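Local coordinates for mutual gliding-motility protein MglA (Myxococcus xanthus DK 1622, PDB 6H35) that acts as a GTP-binding switch with GTPase activity that coordinates social and adventurous gliding and controls gliding direction and speed, at residues A[49-54]-A[83-88]; A[134-139]-A[161-166]. All coordinates share one frame; numbering follows the deposited sequence.

Interaction 1. Residues A[49-54]-A[83-88]. With GDP (guanosine-5'-diphosphate), chain C.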
ATOM      1  N   THR A  49      -3.311   8.190 -18.120  1.00 35.32           N
ATOM      2  CA  THR A  49      -3.812   9.302 -18.915  1.00 37.07           C
ATOM      3  C   THR A  49      -2.638  10.186 -19.305  1.00 39.34           C
ATOM      4  O   THR A  49      -1.482   9.783 -19.159  1.00 39.67           O
ATOM      5  CB  THR A  49      -4.861  10.113 -18.151  1.00 37.10           C
ATOM      6  OG1 THR A  49      -4.234  10.813 -17.070  1.00 37.77           O
ATOM      7  CG2 THR A  49      -5.947   9.205 -17.600  1.00 36.83           C
ATOM      8  N   GLU A  50      -2.916  11.390 -19.801  1.00 40.21           N
ATOM      9  CA  GLU A  50      -1.832  12.305 -20.135  1.00 41.27           C
ATOM     10  C   GLU A  50      -1.109  12.825 -18.898  1.00 38.81           C
ATOM     11  O   GLU A  50       0.038  13.269 -19.012  1.00 38.49           O
ATOM     12  CB  GLU A  50      -2.369  13.479 -20.951  1.00 45.41           C
ATOM     13  CG  GLU A  50      -2.740  13.113 -22.373  1.00 51.86           C
ATOM     14  CD  GLU A  50      -3.679  14.116 -23.010  1.00 59.63           C
ATOM     15  OE1 GLU A  50      -3.979  15.147 -22.367  1.00 63.88           O
ATOM     16  OE2 GLU A  50      -4.115  13.869 -24.155  1.00 62.11           O
ATOM     17  N   THR A  51      -1.741  12.772 -17.721  1.00 36.88           N
ATOM     18  CA  THR A  51      -1.172  13.369 -16.518  1.00 35.75           C
ATOM     19  C   THR A  51      -1.045  12.431 -15.326  1.00 35.46           C
ATOM     20  O   THR A  51      -0.395  12.812 -14.347  1.00 36.48           O
ATOM     21  CB  THR A  51      -2.001  14.586 -16.069  1.00 35.75           C
ATOM     22  OG1 THR A  51      -3.335  14.169 -15.753  1.00 35.85           O
ATOM     23  CG2 THR A  51      -2.055  15.636 -17.168  1.00 35.96           C
ATOM     24  N   ASP A  52      -1.639  11.240 -15.355  1.00 34.20           N
ATOM     25  CA  ASP A  52      -1.657  10.390 -14.171  1.00 33.41           C
ATOM     26  C   ASP A  52      -1.772   8.930 -14.589  1.00 33.59           C
ATOM     27  O   ASP A  52      -1.934   8.607 -15.769  1.00 33.43           O
ATOM     28  CB  ASP A  52      -2.803  10.782 -13.228  1.00 32.33           C
ATOM     29  CG  ASP A  52      -2.430  10.647 -11.761  1.00 31.58           C
ATOM     30  OD1 ASP A  52      -1.571   9.805 -11.431  1.00 31.16           O
ATOM     31  OD2 ASP A  52      -3.001  11.388 -10.931  1.00 31.60           O
ATOM     32  N   ARG A  53      -1.688   8.044 -13.599  1.00 33.43           N
ATOM     33  CA  ARG A  53      -1.781   6.614 -13.853  1.00 33.51           C
ATOM     34  C   ARG A  53      -2.166   5.895 -12.567  1.00 32.45           C
ATOM     35  O   ARG A  53      -2.046   6.437 -11.465  1.00 32.69           O
ATOM     36  CB  ARG A  53      -0.466   6.054 -14.409  1.00 34.64           C
ATOM     37  CG  ARG A  53       0.639   5.963 -13.380  1.00 36.40           C
ATOM     38  CD  ARG A  53       1.997   5.732 -14.020  1.00 38.87           C
ATOM     39  NE  ARG A  53       3.072   5.866 -13.040  1.00 41.97           N
ATOM     40  CZ  ARG A  53       4.360   5.688 -13.311  1.00 44.60           C
ATOM     41  NH1 ARG A  53       4.746   5.364 -14.539  1.00 45.33           N
ATOM     42  NH2 ARG A  53       5.266   5.830 -12.353  1.00 45.01           N
ATOM     43  N   THR A  54      -2.649   4.669 -12.736  1.00 31.48           N
ATOM     44  CA  THR A  54      -2.917   3.747 -11.643  1.00 30.49           C
ATOM     45  C   THR A  54      -2.387   2.378 -12.040  1.00 30.29           C
ATOM     46  O   THR A  54      -2.518   1.965 -13.196  1.00 29.70           O
ATOM     47  CB  THR A  54      -4.418   3.671 -11.318  1.00 30.01           C
ATOM     48  OG1 THR A  54      -4.889   4.973 -10.954  1.00 30.30           O
ATOM     49  CG2 THR A  54      -4.680   2.713 -10.167  1.00 29.63           C
ATOM     50  N   VAL A  83      -3.857  16.301  -8.143  1.00 32.22           N
ATOM     51  CA  VAL A  83      -4.839  16.843  -7.208  1.00 33.19           C
ATOM     52  C   VAL A  83      -6.274  16.621  -7.672  1.00 33.46           C
ATOM     53  O   VAL A  83      -7.189  16.585  -6.844  1.00 34.25           O
ATOM     54  CB  VAL A  83      -4.585  18.349  -6.966  1.00 34.37           C
ATOM     55  CG1 VAL A  83      -3.189  18.586  -6.404  1.00 34.44           C
ATOM     56  CG2 VAL A  83      -4.792  19.140  -8.244  1.00 34.90           C
ATOM     57  N   PHE A  84      -6.504  16.460  -8.977  1.00 33.04           N
ATOM     58  CA  PHE A  84      -7.856  16.438  -9.519  1.00 33.20           C
ATOM     59  C   PHE A  84      -8.404  15.027  -9.718  1.00 34.32           C
ATOM     60  O   PHE A  84      -9.392  14.855 -10.440  1.00 34.87           O
ATOM     61  CB  PHE A  84      -7.913  17.216 -10.836  1.00 31.63           C
ATOM     62  CG  PHE A  84      -6.794  16.895 -11.781  1.00 30.49           C
ATOM     63  CD1 PHE A  84      -6.849  15.765 -12.584  1.00 29.84           C
ATOM     64  CD2 PHE A  84      -5.692  17.727 -11.876  1.00 30.22           C
ATOM     65  CE1 PHE A  84      -5.820  15.466 -13.455  1.00 29.19           C
ATOM     66  CE2 PHE A  84      -4.661  17.437 -12.747  1.00 29.72           C
ATOM     67  CZ  PHE A  84      -4.728  16.302 -13.537  1.00 29.27           C
ATOM     68  N   TYR A  85      -7.801  14.013  -9.087  1.00 34.23           N
ATOM     69  CA  TYR A  85      -8.294  12.641  -9.173  1.00 33.49           C
ATOM     70  C   TYR A  85      -8.686  12.094  -7.804  1.00 33.20           C
ATOM     71  O   TYR A  85      -8.666  10.878  -7.582  1.00 33.52           O
ATOM     72  CB  TYR A  85      -7.264  11.733  -9.843  1.00 33.60           C
ATOM     73  CG  TYR A  85      -7.346  11.762 -11.352  1.00 34.46           C
ATOM     74  CD1 TYR A  85      -8.545  11.509 -12.006  1.00 34.96           C
ATOM     75  CD2 TYR A  85      -6.230  12.057 -12.124  1.00 34.98           C
ATOM     76  CE1 TYR A  85      -8.628  11.543 -13.380  1.00 35.52           C
ATOM     77  CE2 TYR A  85      -6.305  12.092 -13.501  1.00 35.61           C
ATOM     78  CZ  TYR A  85      -7.505  11.837 -14.124  1.00 36.07           C
ATOM     79  OH  TYR A  85      -7.583  11.871 -15.497  1.00 36.79           O
ATOM     80  N   ASP A  86      -9.078  12.983  -6.888  1.00 33.04           N
ATOM     81  CA  ASP A  86      -9.420  12.560  -5.534  1.00 33.04           C
ATOM     82  C   ASP A  86     -10.568  11.561  -5.537  1.00 33.08           C
ATOM     83  O   ASP A  86     -10.533  10.564  -4.804  1.00 33.30           O
ATOM     84  CB  ASP A  86      -9.764  13.777  -4.676  1.00 34.05           C
ATOM     85  CG  ASP A  86      -9.649  13.491  -3.192  1.00 35.79           C
ATOM     86  OD1 ASP A  86      -8.693  12.793  -2.797  1.00 36.12           O
ATOM     87  OD2 ASP A  86     -10.513  13.960  -2.417  1.00 37.07           O
ATOM     88  N   ALA A  87     -11.587  11.804  -6.367  1.00 33.06           N
ATOM     89  CA  ALA A  87     -12.667  10.836  -6.516  1.00 33.35           C
ATOM     90  C   ALA A  87     -12.112   9.447  -6.799  1.00 33.20           C
ATOM     91  O   ALA A  87     -12.471   8.473  -6.122  1.00 33.66           O
ATOM     92  CB  ALA A  87     -13.621  11.277  -7.626  1.00 33.29           C
ATOM     93  N   SER A  88     -11.190   9.347  -7.765  1.00 32.26           N
ATOM     94  CA  SER A  88     -10.582   8.057  -8.076  1.00 31.62           C
ATOM     95  C   SER A  88      -9.969   7.440  -6.829  1.00 31.05           C
ATOM     96  O   SER A  88     -10.213   6.268  -6.515  1.00 30.25           O
ATOM     97  CB  SER A  88      -9.523   8.216  -9.167  1.00 31.71           C
ATOM     98  OG  SER A  88     -10.117   8.539 -10.412  1.00 32.16           O
TER
HETATM   99  PB  GDP C 301       4.770   7.201  -7.853  1.00 25.20           P
HETATM  100  O1B GDP C 301       4.491   7.200  -6.365  1.00 25.71           O
HETATM  101  O2B GDP C 301       4.037   8.386  -8.427  1.00 24.41           O
HETATM  102  O3B GDP C 301       4.292   5.919  -8.481  1.00 26.21           O
HETATM  103  O3A GDP C 301       6.353   7.365  -8.093  1.00 26.75           O
HETATM  104  PA  GDP C 301       7.273   6.342  -8.932  1.00 25.95           P
HETATM  105  O1A GDP C 301       7.232   4.924  -8.419  1.00 26.19           O
HETATM  106  O2A GDP C 301       6.945   6.403 -10.399  1.00 26.37           O
HETATM  107  O5' GDP C 301       8.724   6.976  -8.684  1.00 25.83           O
HETATM  108  C5' GDP C 301       8.981   8.283  -9.185  1.00 25.31           C
HETATM  109  C4' GDP C 301      10.469   8.401  -9.451  1.00 25.24           C
HETATM  110  O4' GDP C 301      11.183   8.244  -8.227  1.00 25.39           O
HETATM  111  C3' GDP C 301      10.918   7.287 -10.369  1.00 25.02           C
HETATM  112  O3' GDP C 301      11.751   7.884 -11.358  1.00 25.70           O
HETATM  113  C2' GDP C 301      11.735   6.349  -9.504  1.00 25.26           C
HETATM  114  O2' GDP C 301      12.849   5.812 -10.219  1.00 25.91           O
HETATM  115  C1' GDP C 301      12.194   7.245  -8.370  1.00 25.55           C
HETATM  116  N9  GDP C 301      12.326   6.506  -7.097  1.00 25.51           N
HETATM  117  C8  GDP C 301      11.373   5.770  -6.493  1.00 25.00           C
HETATM  118  N7  GDP C 301      11.833   5.245  -5.327  1.00 25.08           N
HETATM  119  C5  GDP C 301      13.104   5.671  -5.165  1.00 25.85           C
HETATM  120  C6  GDP C 301      14.173   5.496  -4.157  1.00 26.65           C
HETATM  121  O6  GDP C 301      13.988   4.800  -3.137  1.00 27.22           O
HETATM  122  N1  GDP C 301      15.347   6.098  -4.369  1.00 27.35           N
HETATM  123  C2  GDP C 301      15.580   6.854  -5.461  1.00 27.77           C
HETATM  124  N2  GDP C 301      16.798   7.436  -5.600  1.00 28.28           N
HETATM  125  N3  GDP C 301      14.648   7.057  -6.428  1.00 27.44           N
HETATM  126  C4  GDP C 301      13.420   6.498  -6.337  1.00 26.24           C
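Asp52 brings OD2 to the edge of the Tyr85 ring, where the hairpin turn between strands 45-48 and 53-59 of this small-GTPase fold meets the segment after the predicted GTP-binding residues Thr78 to Gln82, probably part of switch II. Followed outward, Asp52 begins with CB, 3.7 Å from Tyr85 CE2. The side chain then runs back along the ring, opposite in direction to that of Tyr85; Asp52 CG is nearest Tyr85 CD2, and Asp52 OD2 ends 3.5 Å from the same CD2, with carboxylate and ring planes 60° apart. A carboxylate suits this place because its oxygens serve several backbone amides: Asp52 OD2 accepts from Gln82 N, while Asp52 OD1 takes Gly81 N and, at 2.8 Å, Arg53 N. The turn is thereby tied to the loop of Gly81 and Gln82, predicted to bind GTP.

Farther out, Tyr85 OH reaches Thr49 CG2 at 3.8 Å. Thr49 suits the turn because its hydroxyl, placed between the backbone N and the carbonyl carbon (chi1 69°), faces the following amides: Thr49 OG1 accepts from Thr51 N at 3.2 Å and Asp52 N at 3.1 Å, an ST turn and an ST motif together. Thr51 OG1 lies at the Phe84 ring edge, 3.4 Å from Phe84 CZ. Beyond the turn, extended Arg53 carries NH2 to 2.6 Å from GDP O2A, an alpha-phosphate oxygen near the guanidinium plane.

Interaction 2. Residues A[134-139]-A[161-166]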
ATOM      1  N   ILE A 134      -7.225   0.315  11.298  1.00 48.35           N
ATOM      2  CA  ILE A 134      -7.211  -0.657  10.207  1.00 44.85           C
ATOM      3  C   ILE A 134      -5.784  -1.118   9.925  1.00 42.76           C
ATOM      4  O   ILE A 134      -4.826  -0.448  10.342  1.00 44.16           O
ATOM      5  CB  ILE A 134      -7.862  -0.067   8.946  1.00 44.56           C
ATOM      6  CG1 ILE A 134      -6.960   0.995   8.328  1.00 43.75           C
ATOM      7  CG2 ILE A 134      -9.212   0.538   9.278  1.00 46.07           C
ATOM      8  CD1 ILE A 134      -7.308   1.308   6.895  1.00 42.99           C
ATOM      9  N   PRO A 135      -5.591  -2.255   9.253  1.00 39.80           N
ATOM     10  CA  PRO A 135      -4.230  -2.689   8.892  1.00 37.72           C
ATOM     11  C   PRO A 135      -3.504  -1.632   8.072  1.00 35.02           C
ATOM     12  O   PRO A 135      -3.930  -1.270   6.974  1.00 33.75           O
ATOM     13  CB  PRO A 135      -4.475  -3.966   8.087  1.00 38.06           C
ATOM     14  CG  PRO A 135      -5.758  -4.498   8.636  1.00 38.99           C
ATOM     15  CD  PRO A 135      -6.594  -3.296   8.965  1.00 39.36           C
ATOM     16  N   TYR A 136      -2.387  -1.145   8.613  1.00 33.18           N
ATOM     17  CA  TYR A 136      -1.740   0.041   8.069  1.00 31.00           C
ATOM     18  C   TYR A 136      -0.281   0.069   8.500  1.00 30.45           C
ATOM     19  O   TYR A 136       0.012  -0.016   9.696  1.00 31.27           O
ATOM     20  CB  TYR A 136      -2.471   1.303   8.542  1.00 30.02           C
ATOM     21  CG  TYR A 136      -1.709   2.603   8.385  1.00 28.62           C
ATOM     22  CD1 TYR A 136      -1.134   2.958   7.173  1.00 27.56           C
ATOM     23  CD2 TYR A 136      -1.591   3.486   9.449  1.00 28.97           C
ATOM     24  CE1 TYR A 136      -0.446   4.153   7.030  1.00 27.55           C
ATOM     25  CE2 TYR A 136      -0.908   4.682   9.316  1.00 28.85           C
ATOM     26  CZ  TYR A 136      -0.336   5.010   8.105  1.00 28.22           C
ATOM     27  OH  TYR A 136       0.343   6.201   7.967  1.00 28.18           O
ATOM     28  N   VAL A 137       0.624   0.177   7.525  1.00 29.00           N
ATOM     29  CA  VAL A 137       2.046   0.371   7.773  1.00 28.52           C
ATOM     30  C   VAL A 137       2.515   1.551   6.931  1.00 28.24           C
ATOM     31  O   VAL A 137       1.877   1.941   5.949  1.00 28.31           O
ATOM     32  CB  VAL A 137       2.888  -0.888   7.455  1.00 28.23           C
ATOM     33  CG1 VAL A 137       2.278  -2.126   8.101  1.00 28.71           C
ATOM     34  CG2 VAL A 137       3.012  -1.079   5.956  1.00 26.99           C
ATOM     35  N   ILE A 138       3.645   2.128   7.327  1.00 28.13           N
ATOM     36  CA  ILE A 138       4.216   3.266   6.621  1.00 27.59           C
ATOM     37  C   ILE A 138       5.622   2.901   6.161  1.00 27.92           C
ATOM     38  O   ILE A 138       6.352   2.181   6.855  1.00 28.35           O
ATOM     39  CB  ILE A 138       4.210   4.540   7.496  1.00 27.23           C
ATOM     40  CG1 ILE A 138       4.634   5.768   6.690  1.00 26.76           C
ATOM     41  CG2 ILE A 138       5.084   4.378   8.711  1.00 27.49           C
ATOM     42  CD1 ILE A 138       4.385   7.068   7.415  1.00 27.02           C
ATOM     43  N   GLN A 139       5.984   3.372   4.969  1.00 27.64           N
ATOM     44  CA  GLN A 139       7.289   3.115   4.378  1.00 27.18           C
ATOM     45  C   GLN A 139       7.980   4.446   4.128  1.00 27.80           C
ATOM     46  O   GLN A 139       7.436   5.313   3.436  1.00 27.99           O
ATOM     47  CB  GLN A 139       7.159   2.316   3.078  1.00 25.96           C
ATOM     48  CG  GLN A 139       8.471   2.167   2.320  1.00 26.31           C
ATOM     49  CD  GLN A 139       8.320   1.470   0.981  1.00 26.72           C
ATOM     50  OE1 GLN A 139       8.349   2.110  -0.071  1.00 27.16           O
ATOM     51  NE2 GLN A 139       8.180   0.149   1.011  1.00 26.84           N
ATOM     52  N   ARG A 161       1.456   7.816  16.194  1.00 48.99           N
ATOM     53  CA  ARG A 161       0.914   6.730  17.001  1.00 50.36           C
ATOM     54  C   ARG A 161       1.738   5.452  16.886  1.00 49.15           C
ATOM     55  O   ARG A 161       1.317   4.408  17.392  1.00 50.00           O
ATOM     56  CB  ARG A 161      -0.545   6.460  16.628  1.00 51.46           C
ATOM     57  CG  ARG A 161      -1.467   7.642  16.893  1.00 53.61           C
ATOM     58  CD  ARG A 161      -2.903   7.203  17.161  1.00 56.21           C
ATOM     59  NE  ARG A 161      -3.016   6.362  18.351  1.00 58.76           N
ATOM     60  CZ  ARG A 161      -3.541   5.138  18.354  1.00 58.57           C
ATOM     61  NH1 ARG A 161      -4.004   4.610  17.230  1.00 56.70           N
ATOM     62  NH2 ARG A 161      -3.605   4.443  19.481  1.00 59.64           N
ATOM     63  N   ASN A 162       2.894   5.520  16.227  1.00 46.76           N
ATOM     64  CA  ASN A 162       3.879   4.437  16.178  1.00 45.19           C
ATOM     65  C   ASN A 162       3.280   3.134  15.645  1.00 43.13           C
ATOM     66  O   ASN A 162       3.294   2.093  16.304  1.00 43.50           O
ATOM     67  CB  ASN A 162       4.526   4.234  17.549  1.00 47.14           C
ATOM     68  CG  ASN A 162       5.794   5.049  17.713  1.00 49.99           C
ATOM     69  OD1 ASN A 162       6.862   4.654  17.242  1.00 51.82           O
ATOM     70  ND2 ASN A 162       5.680   6.202  18.367  1.00 50.13           N
ATOM     71  N   ILE A 163       2.762   3.208  14.423  1.00 40.42           N
ATOM     72  CA  ILE A 163       2.330   2.020  13.693  1.00 37.34           C
ATOM     73  C   ILE A 163       3.570   1.456  13.003  1.00 34.93           C
ATOM     74  O   ILE A 163       4.593   2.151  12.934  1.00 34.45           O
ATOM     75  CB  ILE A 163       1.194   2.347  12.708  1.00 35.81           C
ATOM     76  CG1 ILE A 163       1.608   3.451  11.740  1.00 34.91           C
ATOM     77  CG2 ILE A 163      -0.070   2.746  13.461  1.00 35.64           C
ATOM     78  CD1 ILE A 163       1.997   2.947  10.375  1.00 34.65           C
ATOM     79  N   PRO A 164       3.548   0.212  12.515  1.00 33.91           N
ATOM     80  CA  PRO A 164       4.759  -0.359  11.908  1.00 33.15           C
ATOM     81  C   PRO A 164       5.306   0.500  10.777  1.00 31.86           C
ATOM     82  O   PRO A 164       4.567   0.965   9.906  1.00 30.59           O
ATOM     83  CB  PRO A 164       4.283  -1.722  11.394  1.00 33.13           C
ATOM     84  CG  PRO A 164       3.167  -2.085  12.317  1.00 33.51           C
ATOM     85  CD  PRO A 164       2.480  -0.796  12.658  1.00 33.59           C
ATOM     86  N   GLU A 165       6.622   0.705  10.796  1.00 31.89           N
ATOM     87  CA  GLU A 165       7.303   1.512   9.797  1.00 30.54           C
ATOM     88  C   GLU A 165       8.505   0.756   9.250  1.00 29.52           C
ATOM     89  O   GLU A 165       9.132  -0.039   9.954  1.00 30.00           O
ATOM     90  CB  GLU A 165       7.744   2.865  10.373  1.00 30.59           C
ATOM     91  CG  GLU A 165       8.327   2.790  11.764  1.00 31.51           C
ATOM     92  CD  GLU A 165       8.881   4.123  12.235  1.00 33.24           C
ATOM     93  OE1 GLU A 165       8.171   5.151  12.135  1.00 33.66           O
ATOM     94  OE2 GLU A 165      10.036   4.140  12.705  1.00 34.63           O
ATOM     95  N   TYR A 166       8.804   1.001   7.977  1.00 28.05           N
ATOM     96  CA  TYR A 166       9.873   0.299   7.278  1.00 27.67           C
ATOM     97  C   TYR A 166      10.606   1.263   6.362  1.00 27.89           C
ATOM     98  O   TYR A 166       9.979   2.085   5.694  1.00 27.88           O
ATOM     99  CB  TYR A 166       9.325  -0.886   6.466  1.00 27.40           C
ATOM    100  CG  TYR A 166       8.680  -1.924   7.350  1.00 28.18           C
ATOM    101  CD1 TYR A 166       7.353  -1.808   7.737  1.00 27.66           C
ATOM    102  CD2 TYR A 166       9.411  -3.000   7.834  1.00 29.32           C
ATOM    103  CE1 TYR A 166       6.771  -2.738   8.568  1.00 28.06           C
ATOM    104  CE2 TYR A 166       8.834  -3.936   8.662  1.00 29.69           C
ATOM    105  CZ  TYR A 166       7.514  -3.799   9.025  1.00 29.32           C
ATOM    106  OH  TYR A 166       6.935  -4.731   9.856  1.00 30.38           O
TER
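Ile163 drives its terminal methyl onto Tyr136: CD1 sits over one face of the ring, 3.8 Å from the Tyr136 centroid and 21° off the normal, a CH-pi contact. It is shifted toward the rim, so the closest ring atom is Tyr136 CE2, 3.5 Å from Ile163 CD1. The two side chains cross at about a right angle, a knob laid on a flat plate. The methyl gets there because CG1 stands between the backbone N and the carbonyl carbon while chi2, at 102°, departs from the staggered values. The same CD1 also fills the hollow beside Ile138, 3.8 Å from Ile138 CG2. With an alanine at Tyr136 the aromatic plate would be gone, and Ile163 CD1 would probably lose its CH-pi partner and become freer to turn over the gap.

Pro164 has no N-H to offer the neighbouring strand; its CD instead lies 3.9 Å from Tyr136 O. Bonding therefore starts at its carbonyl: Ile138 N donates to Pro164 O (3.0 Å), and Ile138 O accepts from Tyr166 N (2.9 Å). Beta-branched Ile138 suits this strand, since its CG2 bump nestles 3.5 Å from Glu165 CB as the two side chains run alongside each other; Glu165 then carries its carboxylate on to Arg155 and Tyr140.

The other side of the sheet bears Val137, Gln139 and Tyr166. Here Val137 CG1 rests against Pro164 CB, and Val137 and Tyr166 both touch Thr179 of helix 176-191. Gln139, buried, turns NE2 to Asn28 OD1 and Thr179 OG1. Two parallel strands joined through helix 151-158 in this way form a beta-alpha-beta unit, the building block of the P-loop NTPase fold.

Both contacts reach the same central sheet, but on opposite sides of the chain's centre: their centres are 25 Å apart and their nearest atoms about 13 Å, so they do not touch. Interaction 1 is a surface contact, its centre about 17 Å from the centre of the chain; segment 49-54 touches GDP through Arg53, and the Asp52 side chain lies about 7 Å from that of Lys25 in the P-loop. Interaction 2 is more deeply buried, its centre about 11 Å from that of the chain. Its Gln139 side chain stays about 7 Å from GDP, and its link to the site is strand 136-141, which runs on to Asn141, a predicted GTP-binding residue.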